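Local coordinates for putative HAD family hydrolase (Streptomyces avermitilis, PDB 3MMZ), which forms the metal-binding HAD-type hydrolase domain of a longer protein that probably couples N-acylneuraminates with CTP to give CMP-N-acylneuraminates, at residues L56-L61 / L76-L81; D11-V16 / P102-Y107; T22-R27 / E36-H41. All blocks are in the same frame, centred on the assembly; numbering follows the deposited sequence.

Contact 1: residues L56-L61 / L76-L81; sequences LTMLIL and LKIPVL
Leu76, at the end of helix 68-76, meets the end of Ile60 lightly, CD1 to CD1 at 4.2 Å. Lys77 then closes the helix in a Schellman motif, its positive phi taking the chain out of the helical path. Ile78 reaches residues 56-61 with both branches. CG1 sits between the backbone N and the carbonyl carbon, the crowded position (chi1 62°), and beyond it Ile78 CD1 comes within 3.6 Å of Ile60 CD1, the two side chains crossing at about a right angle. The other branch, Ile78 CG2, presses on CB of Met58 (a selenomethionine) at 3.5 Å. An alanine in place of Ile78 would probably leave the end of Ile60 without its nearest neighbour in 76-81 and open a gap beside Met58 CB. Pro79 lays its ring against the strand, Pro79 CD lying 3.5 Å from Met58 O. Pro79 O accepts a nearly straight bond from Ile60 N (3.0 Å, 177° at the hydrogen), and the CD1 methyl of Leu59 rests near the same oxygen. With this bond the parallel pairing begins that completes a beta-alpha-beta crossover, from strand 57-62 through helix 68-76 to strand 80-82, at one margin of the Rossmann-like HAD sheet. Val80 lies on the same face as Ile60, and Val80 CA makes a CH-O contact of 3.4 Å with Ile60 O. Ile60 O is held more firmly by Leu81 N, which approaches it almost end-on at 2.8 Å. On the opposite face Leu81 and Leu61 lie side by side, pointing the same way. Leu61 CD1 meets Leu81 CD2 at 3.7 Å, while Leu59 crosses Leu81 obliquely and also packs on Trp94 of helix 87-98.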
loop_
_atom_site.group_PDB
_atom_site.type_symbol
_atom_site.label_atom_id
_atom_site.label_comp_id
_atom_site.label_asym_id
_atom_site.label_seq_id
_atom_site.Cartn_x
_atom_site.Cartn_y
_atom_site.Cartn_z
ATOM N N LEU D 56 27.445 -7.260 -23.053
ATOM C CA LEU D 56 26.199 -7.756 -23.621
ATOM C C LEU D 56 25.752 -6.861 -24.764
ATOM O O LEU D 56 25.865 -5.638 -24.679
ATOM C CB LEU D 56 25.107 -7.817 -22.554
ATOM C CG LEU D 56 25.219 -8.950 -21.538
ATOM C CD1 LEU D 56 24.348 -8.645 -20.333
ATOM C CD2 LEU D 56 24.818 -10.280 -22.166
ATOM N N THR D 57 25.259 -7.470 -25.837
ATOM C CA THR D 57 24.699 -6.706 -26.945
ATOM C C THR D 57 23.294 -6.205 -26.581
ATOM O O THR D 57 22.410 -7.004 -26.259
ATOM C CB THR D 57 24.682 -7.535 -28.246
ATOM O OG1 THR D 57 25.990 -8.077 -28.483
ATOM C CG2 THR D 57 24.275 -6.668 -29.425
HETATM N N MSE D 58 23.109 -4.887 -26.624
HETATM C CA MSE D 58 21.882 -4.234 -26.157
HETATM C C MSE D 58 21.025 -3.741 -27.312
HETATM O O MSE D 58 21.534 -3.487 -28.413
HETATM C CB MSE D 58 22.206 -3.032 -25.262
HETATM C CG MSE D 58 23.325 -3.243 -24.257
HETATM SE SE MSE D 58 22.816 -4.460 -22.815
HETATM C CE MSE D 58 21.257 -3.548 -22.079
ATOM N N LEU D 59 19.728 -3.588 -27.051
ATOM C CA LEU D 59 18.792 -3.085 -28.051
ATOM C C LEU D 59 17.477 -2.695 -27.412
ATOM O O LEU D 59 16.945 -3.437 -26.592
ATOM C CB LEU D 59 18.523 -4.142 -29.126
ATOM C CG LEU D 59 17.622 -3.725 -30.300
ATOM C CD1 LEU D 59 18.292 -2.677 -31.175
ATOM C CD2 LEU D 59 17.191 -4.926 -31.123
ATOM N N ILE D 60 16.958 -1.533 -27.803
ATOM C CA ILE D 60 15.581 -1.165 -27.512
ATOM C C ILE D 60 14.743 -1.360 -28.771
ATOM O O ILE D 60 15.080 -0.840 -29.842
ATOM C CB ILE D 60 15.473 0.287 -27.014
ATOM C CG1 ILE D 60 16.144 0.405 -25.640
ATOM C CG2 ILE D 60 14.020 0.718 -26.953
ATOM C CD1 ILE D 60 16.326 1.825 -25.148
ATOM N N LEU D 61 13.655 -2.110 -28.619
ATOM C CA LEU D 61 12.768 -2.469 -29.716
ATOM C C LEU D 61 11.368 -1.924 -29.441
ATOM O O LEU D 61 10.805 -2.187 -28.384
ATOM C CB LEU D 61 12.726 -3.996 -29.843
ATOM C CG LEU D 61 11.935 -4.659 -30.970
ATOM C CD1 LEU D 61 12.546 -4.318 -32.323
ATOM C CD2 LEU D 61 11.928 -6.159 -30.772
ATOM N N LEU D 76 21.255 6.473 -23.182
ATOM C CA LEU D 76 21.776 5.192 -22.710
ATOM C C LEU D 76 22.921 4.640 -23.580
ATOM O O LEU D 76 23.549 3.646 -23.213
ATOM C CB LEU D 76 20.644 4.157 -22.630
ATOM C CG LEU D 76 19.496 4.404 -21.645
ATOM C CD1 LEU D 76 18.419 3.338 -21.824
ATOM C CD2 LEU D 76 20.001 4.443 -20.211
ATOM N N LYS D 77 23.177 5.273 -24.724
ATOM C CA LYS D 77 24.198 4.799 -25.684
ATOM C C LYS D 77 23.931 3.375 -26.203
ATOM O O LYS D 77 24.858 2.567 -26.348
ATOM C CB LYS D 77 25.621 4.875 -25.086
ATOM C CG LYS D 77 26.077 6.245 -24.618
ATOM C CD LYS D 77 27.427 6.115 -23.917
ATOM C CE LYS D 77 28.169 7.443 -23.838
ATOM N NZ LYS D 77 27.787 8.216 -22.624
ATOM N N ILE D 78 22.663 3.066 -26.462
ATOM C CA ILE D 78 22.288 1.763 -27.023
ATOM C C ILE D 78 21.400 1.931 -28.261
ATOM O O ILE D 78 20.640 2.902 -28.352
ATOM C CB ILE D 78 21.626 0.802 -25.973
ATOM C CG1 ILE D 78 20.322 1.377 -25.422
ATOM C CG2 ILE D 78 22.612 0.439 -24.851
ATOM C CD1 ILE D 78 19.569 0.399 -24.512
ATOM N N PRO D 79 21.507 0.994 -29.228
ATOM C CA PRO D 79 20.753 1.159 -30.468
ATOM C C PRO D 79 19.245 1.001 -30.277
ATOM O O PRO D 79 18.791 0.354 -29.328
ATOM C CB PRO D 79 21.296 0.044 -31.381
ATOM C CG PRO D 79 22.524 -0.471 -30.718
ATOM C CD PRO D 79 22.365 -0.205 -29.259
ATOM N N VAL D 80 18.496 1.629 -31.172
ATOM C CA VAL D 80 17.060 1.489 -31.220
ATOM C C VAL D 80 16.632 0.845 -32.543
ATOM O O VAL D 80 17.245 1.069 -33.589
ATOM C CB VAL D 80 16.349 2.858 -30.978
ATOM C CG1 VAL D 80 16.599 3.842 -32.129
ATOM C CG2 VAL D 80 14.857 2.661 -30.741
ATOM N N LEU D 81 15.594 0.021 -32.466
ATOM C CA LEU D 81 14.921 -0.516 -33.630
ATOM C C LEU D 81 13.444 -0.244 -33.361
ATOM O O LEU D 81 12.789 -0.998 -32.648
ATOM C CB LEU D 81 15.226 -2.015 -33.750
ATOM C CG LEU D 81 14.963 -2.855 -35.004
ATOM C CD1 LEU D 81 15.726 -2.352 -36.228
ATOM C CD2 LEU D 81 15.316 -4.315 -34.711
#

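Contact 2: residues D11-V16 / P102-Y107; sequences DIDAVV and PERVLY
Ala14, Val15 and Val16 pair in parallel with Val105, Leu106 and Tyr107, joining two central strands of the Rossmann-like HAD sheet, 14-17 and 105-109; the loops beyond their C-terminal ends carry the calcium ligands Asp18, Asp20 and Asn110. The backbone ladder alternates donors: Leu106 N bonds to Ala14 O at 3.0 Å, and Val16 N to Leu106 O at 2.8 Å. Just before the strands, Arg104 O takes a good bond from Asp13 N and a long, weak one from Ala14 N, so a single carbonyl receives two successive amides. A salt bridge lies at the same end: Arg104 grips the Asp13 carboxylate side-on, NH2 reaching OD1 at 2.7 Å and NE reaching OD2 at 2.6 Å. A bend at chi3 (51°) places NE for this. Both oxygens lie close to the guanidinium plane, yet the two flat groups are turned 45° apart, and the nitrogens meet the carboxylate from above its plane. Asp11 O lies over one face of the guanidinium, toward its rim, while NH1 bonds to Glu10 O; these contacts, with the bidentate grip, would hold the group from turning. Apolar packing fills both faces of the sheet. On one, Ile12 CD1 crosses to Leu106 CD1 at 4.0 Å, and both residues also touch Trp123 of the neighbouring strand 123-126. On the other, Ala14 touches Val105, and the Val16 methyls divide between two partners, CG2 meeting Val105 CG1 and CG1 meeting Tyr107 CD1 at 3.7 Å. The Tyr107 hydroxyl bonds to Asp114, and the Tyr107 side chain also touches Asp18. Near the start of the two segments one water donates to Asp11 O at 2.6 Å and, weakly, to Glu103 O.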
loop_
_atom_site.group_PDB
_atom_site.type_symbol
_atom_site.label_atom_id
_atom_site.label_comp_id
_atom_site.label_asym_id
_atom_site.label_seq_id
_atom_site.Cartn_x
_atom_site.Cartn_y
_atom_site.Cartn_z
ATOM N N ASP D 11 24.178 -17.442 -19.537
ATOM C CA ASP D 11 23.001 -17.868 -20.293
ATOM C C ASP D 11 22.729 -17.019 -21.524
ATOM O O ASP D 11 22.106 -17.485 -22.482
ATOM C CB ASP D 11 21.761 -17.824 -19.394
ATOM C CG ASP D 11 21.789 -18.872 -18.299
ATOM O OD1 ASP D 11 22.207 -20.014 -18.563
ATOM O OD2 ASP D 11 21.379 -18.554 -17.166
ATOM N N ILE D 12 23.174 -15.766 -21.493
ATOM C CA ILE D 12 22.747 -14.802 -22.499
ATOM C C ILE D 12 23.890 -14.026 -23.142
ATOM O O ILE D 12 24.914 -13.776 -22.510
ATOM C CB ILE D 12 21.717 -13.787 -21.916
ATOM C CG1 ILE D 12 22.321 -13.007 -20.742
ATOM C CG2 ILE D 12 20.408 -14.501 -21.493
ATOM C CD1 ILE D 12 21.543 -11.743 -20.369
ATOM N N ASP D 13 23.677 -13.625 -24.393
ATOM C CA ASP D 13 24.616 -12.757 -25.109
ATOM C C ASP D 13 24.024 -11.393 -25.448
ATOM O O ASP D 13 24.759 -10.464 -25.800
ATOM C CB ASP D 13 25.110 -13.440 -26.386
ATOM C CG ASP D 13 25.772 -14.768 -26.114
ATOM O OD1 ASP D 13 26.529 -14.880 -25.126
ATOM O OD2 ASP D 13 25.527 -15.713 -26.885
ATOM N N ALA D 14 22.700 -11.268 -25.330
ATOM C CA ALA D 14 21.999 -10.045 -25.715
ATOM C C ALA D 14 20.854 -9.712 -24.762
ATOM O O ALA D 14 20.222 -10.617 -24.221
ATOM C CB ALA D 14 21.454 -10.181 -27.119
ATOM N N VAL D 15 20.582 -8.421 -24.588
ATOM C CA VAL D 15 19.421 -7.954 -23.814
ATOM C C VAL D 15 18.616 -6.977 -24.674
ATOM O O VAL D 15 19.101 -5.889 -25.027
ATOM C CB VAL D 15 19.827 -7.274 -22.473
ATOM C CG1 VAL D 15 18.619 -6.649 -21.777
ATOM C CG2 VAL D 15 20.494 -8.277 -21.535
ATOM N N VAL D 16 17.392 -7.375 -25.009
ATOM C CA VAL D 16 16.521 -6.560 -25.838
ATOM C C VAL D 16 15.347 -6.067 -25.001
ATOM O O VAL D 16 14.684 -6.861 -24.330
ATOM C CB VAL D 16 16.028 -7.330 -27.087
ATOM C CG1 VAL D 16 15.179 -6.418 -27.976
ATOM C CG2 VAL D 16 17.222 -7.876 -27.889
ATOM N N PRO D 102 19.004 -16.928 -30.878
ATOM C CA PRO D 102 17.812 -16.449 -30.162
ATOM C C PRO D 102 17.643 -17.107 -28.792
ATOM O O PRO D 102 17.070 -16.499 -27.878
ATOM C CB PRO D 102 16.652 -16.849 -31.088
ATOM C CG PRO D 102 17.263 -17.017 -32.425
ATOM C CD PRO D 102 18.648 -17.536 -32.174
ATOM N N GLU D 103 18.154 -18.329 -28.653
ATOM C CA GLU D 103 18.119 -19.050 -27.382
ATOM C C GLU D 103 18.944 -18.363 -26.279
ATOM O O GLU D 103 18.769 -18.657 -25.088
ATOM C CB GLU D 103 18.537 -20.518 -27.558
ATOM C CG GLU D 103 19.822 -20.746 -28.350
ATOM C CD GLU D 103 19.585 -21.071 -29.829
ATOM O OE1 GLU D 103 18.686 -20.474 -30.472
ATOM O OE2 GLU D 103 20.326 -21.932 -30.350
ATOM N N ARG D 104 19.822 -17.441 -26.680
ATOM C CA ARG D 104 20.689 -16.727 -25.739
ATOM C C ARG D 104 20.348 -15.236 -25.709
ATOM O O ARG D 104 21.175 -14.399 -25.355
ATOM C CB ARG D 104 22.175 -16.986 -26.057
ATOM C CG ARG D 104 22.586 -18.463 -25.900
ATOM C CD ARG D 104 24.066 -18.716 -26.200
ATOM N NE ARG D 104 24.931 -17.793 -25.468
ATOM C CZ ARG D 104 25.357 -17.970 -24.221
ATOM N NH1 ARG D 104 25.019 -19.054 -23.535
ATOM N NH2 ARG D 104 26.121 -17.047 -23.655
ATOM N N VAL D 105 19.108 -14.920 -26.076
ATOM C CA VAL D 105 18.606 -13.559 -26.011
ATOM C C VAL D 105 17.617 -13.425 -24.849
ATOM O O VAL D 105 16.719 -14.267 -24.657
ATOM C CB VAL D 105 17.958 -13.115 -27.349
ATOM C CG1 VAL D 105 17.336 -11.719 -27.232
ATOM C CG2 VAL D 105 19.005 -13.124 -28.473
ATOM N N LEU D 106 17.810 -12.371 -24.072
ATOM C CA LEU D 106 16.858 -11.996 -23.032
ATOM C C LEU D 106 16.014 -10.844 -23.563
ATOM O O LEU D 106 16.540 -9.793 -23.939
ATOM C CB LEU D 106 17.606 -11.605 -21.754
ATOM C CG LEU D 106 16.787 -11.442 -20.468
ATOM C CD1 LEU D 106 17.703 -11.579 -19.261
ATOM C CD2 LEU D 106 16.102 -10.083 -20.464
ATOM N N TYR D 107 14.702 -11.045 -23.620
ATOM C CA TYR D 107 13.802 -9.997 -24.076
ATOM C C TYR D 107 12.842 -9.627 -22.957
ATOM O O TYR D 107 12.212 -10.505 -22.387
ATOM C CB TYR D 107 12.994 -10.444 -25.302
ATOM C CG TYR D 107 11.984 -9.398 -25.759
ATOM C CD1 TYR D 107 12.359 -8.374 -26.630
ATOM C CD2 TYR D 107 10.661 -9.432 -25.320
ATOM C CE1 TYR D 107 11.440 -7.407 -27.058
ATOM C CE2 TYR D 107 9.728 -8.469 -25.741
ATOM C CZ TYR D 107 10.129 -7.463 -26.613
ATOM O OH TYR D 107 9.236 -6.510 -27.039
HETATM O O HOH W 1 20.622 -19.611 -22.381
#

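Contact 3: residues T22-R27 / E36-H41; sequences TQTDDR and EFVSVH
Thr24 and Ser39 meet where the loop after the HAD-type DxDx(T/V) sequence, whose Asp18 and Asp20 bind calcium, turns into the hairpin 27-31/36-41. The loop is shaped by its own side chains: Thr24 OG1 accepts from Asp26 N in an ST turn and also from Gly21 N, and Asp25 OD1 accepts from Arg27 N in an Asx turn. With OG1 between the backbone N and the carbonyl carbon (chi1 79°), Thr24 turns its carbon side to the strand. Thr24 CB lies 3.5 Å from Ser39 O, and Thr24 CG2 lies 4.2 Å from Val38 CB. Three waters carry the polar contact. One donates to Gln23 O and accepts from His41 N at 2.9 Å. A second accepts from Asp25 N and donates to Ser39 O at 2.6 Å. The third accepts from Ser39 N and donates to both Asp25 OD1 and Arg27 O, the latter at 2.7 Å. Residues 38-41 also pair in an antiparallel ladder with a strand of a second subunit, while Arg27 pairs with a strand of a third and forms a salt bridge to its Asp148. The chemistry is thus that of a water-mediated contact: backbone groups of Gln23, Asp25, Arg27, Ser39 and His41 are linked through water, with no direct hydrogen bond joining the two segments.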
loop_
_atom_site.group_PDB
_atom_site.type_symbol
_atom_site.label_atom_id
_atom_site.label_comp_id
_atom_site.label_asym_id
_atom_site.label_seq_id
_atom_site.Cartn_x
_atom_site.Cartn_y
_atom_site.Cartn_z
ATOM N N THR D 22 7.554 -1.052 -19.951
ATOM C CA THR D 22 8.681 -1.904 -19.559
ATOM C C THR D 22 9.772 -1.058 -18.908
ATOM O O THR D 22 10.203 -1.353 -17.790
ATOM C CB THR D 22 9.211 -2.723 -20.773
ATOM O OG1 THR D 22 8.204 -3.666 -21.165
ATOM C CG2 THR D 22 10.510 -3.482 -20.433
ATOM N N GLN D 23 10.197 -0.007 -19.611
ATOM C CA GLN D 23 11.071 1.029 -19.038
ATOM C C GLN D 23 10.247 2.207 -18.510
ATOM O O GLN D 23 10.800 3.162 -17.963
ATOM C CB GLN D 23 12.052 1.527 -20.101
ATOM C CG GLN D 23 12.973 0.451 -20.610
ATOM C CD GLN D 23 13.906 0.944 -21.705
ATOM O OE1 GLN D 23 14.778 1.780 -21.466
ATOM N NE2 GLN D 23 13.706 0.444 -22.916
ATOM N N THR D 24 8.928 2.150 -18.717
ATOM C CA THR D 24 8.009 3.180 -18.203
ATOM C C THR D 24 6.822 2.493 -17.543
ATOM O O THR D 24 6.628 1.293 -17.711
ATOM C CB THR D 24 7.438 4.094 -19.322
ATOM O OG1 THR D 24 6.381 3.409 -20.010
ATOM C CG2 THR D 24 8.517 4.543 -20.321
ATOM N N ASP D 25 6.018 3.270 -16.821
ATOM C CA ASP D 25 4.791 2.760 -16.199
ATOM C C ASP D 25 3.590 2.716 -17.170
ATOM O O ASP D 25 2.435 2.593 -16.728
ATOM C CB ASP D 25 4.453 3.587 -14.944
ATOM C CG ASP D 25 4.141 5.058 -15.261
ATOM O OD1 ASP D 25 4.141 5.457 -16.439
ATOM O OD2 ASP D 25 3.900 5.835 -14.321
ATOM N N ASP D 26 3.875 2.816 -18.477
ATOM C CA ASP D 26 2.857 2.768 -19.543
ATOM C C ASP D 26 1.949 4.007 -19.572
ATOM O O ASP D 26 0.935 4.024 -20.264
ATOM C CB ASP D 26 2.006 1.486 -19.449
ATOM C CG ASP D 26 1.876 0.755 -20.772
ATOM O OD1 ASP D 26 2.566 1.093 -21.752
ATOM O OD2 ASP D 26 1.068 -0.194 -20.830
ATOM N N ARG D 27 2.331 5.045 -18.837
ATOM C CA ARG D 27 1.651 6.323 -18.944
ATOM C C ARG D 27 2.430 7.318 -19.810
ATOM O O ARG D 27 3.644 7.173 -20.024
ATOM C CB ARG D 27 1.397 6.893 -17.557
ATOM C CG ARG D 27 0.399 6.049 -16.770
ATOM C CD ARG D 27 0.678 6.125 -15.299
ATOM N NE ARG D 27 -0.320 5.425 -14.480
ATOM C CZ ARG D 27 -0.333 4.117 -14.197
ATOM N NH1 ARG D 27 0.578 3.277 -14.691
ATOM N NH2 ARG D 27 -1.300 3.639 -13.417
ATOM N N GLU D 36 4.221 15.008 -25.934
ATOM C CA GLU D 36 4.239 13.830 -25.071
ATOM C C GLU D 36 5.551 13.722 -24.287
ATOM O O GLU D 36 6.632 14.002 -24.821
ATOM C CB GLU D 36 4.020 12.565 -25.905
ATOM C CG GLU D 36 2.655 12.505 -26.596
ATOM C CD GLU D 36 2.441 11.240 -27.422
ATOM O OE1 GLU D 36 3.176 10.243 -27.236
ATOM O OE2 GLU D 36 1.507 11.237 -28.255
ATOM N N PHE D 37 5.431 13.354 -23.013
ATOM C CA PHE D 37 6.574 13.102 -22.143
ATOM C C PHE D 37 6.354 11.731 -21.502
ATOM O O PHE D 37 5.209 11.307 -21.327
ATOM C CB PHE D 37 6.685 14.174 -21.051
ATOM C CG PHE D 37 6.603 15.597 -21.566
ATOM C CD1 PHE D 37 5.388 16.138 -21.988
ATOM C CD2 PHE D 37 7.738 16.392 -21.617
ATOM C CE1 PHE D 37 5.308 17.458 -22.475
ATOM C CE2 PHE D 37 7.674 17.722 -22.092
ATOM C CZ PHE D 37 6.459 18.247 -22.525
ATOM N N VAL D 38 7.434 11.023 -21.179
ATOM C CA VAL D 38 7.317 9.768 -20.424
ATOM C C VAL D 38 8.314 9.755 -19.264
ATOM O O VAL D 38 9.322 10.459 -19.308
ATOM C CB VAL D 38 7.510 8.498 -21.311
ATOM C CG1 VAL D 38 6.462 8.447 -22.441
ATOM C CG2 VAL D 38 8.932 8.443 -21.887
ATOM N N SER D 39 8.020 8.976 -18.223
ATOM C CA SER D 39 8.956 8.855 -17.101
ATOM C C SER D 39 9.746 7.568 -17.211
ATOM O O SER D 39 9.178 6.478 -17.351
ATOM C CB SER D 39 8.235 8.941 -15.743
ATOM O OG SER D 39 7.607 10.204 -15.607
ATOM N N VAL D 40 11.064 7.704 -17.163
ATOM C CA VAL D 40 11.963 6.566 -17.111
ATOM C C VAL D 40 12.612 6.540 -15.715
ATOM O O VAL D 40 12.295 7.381 -14.869
ATOM C CB VAL D 40 13.010 6.590 -18.264
ATOM C CG1 VAL D 40 12.311 6.373 -19.625
ATOM C CG2 VAL D 40 13.838 7.893 -18.256
ATOM N N HIS D 41 13.514 5.593 -15.480
ATOM C CA HIS D 41 14.048 5.367 -14.127
ATOM C C HIS D 41 15.578 5.325 -14.139
ATOM O O HIS D 41 16.168 4.644 -14.972
ATOM C CB HIS D 41 13.461 4.048 -13.602
ATOM C CG HIS D 41 13.630 3.827 -12.132
ATOM N ND1 HIS D 41 14.758 3.246 -11.592
ATOM C CD2 HIS D 41 12.795 4.066 -11.093
ATOM C CE1 HIS D 41 14.621 3.157 -10.281
ATOM N NE2 HIS D 41 13.440 3.650 -9.952
HETATM O O HOH W 2 13.380 3.254 -17.239
HETATM O O HOH W 3 5.487 7.501 -18.122
HETATM O O HOH W 4 7.226 5.689 -15.854
#

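How the contacts relate
From the N terminus, the chain enters contact 2 with residues 11-16, and the loop thereby opened closes only at residues 102-107. Nested within it, contacts 3 and 1 follow in series: contact 3 closes first, across the loop and hairpin strand near the calcium site, and contact 1 then closes around helix 68-76. Contacts 1 and 2 belong to one parallel sheet, giving the order 80-82, 57-62, 14-17, 105-109, and they touch directly through Thr57, which pairs by its backbone with Asp13 and Val15. Contact 3 meets contact 1 through Gln23, packed against Ile60 and Leu76, but does not touch contact 2, their centres lying about 23 Å apart.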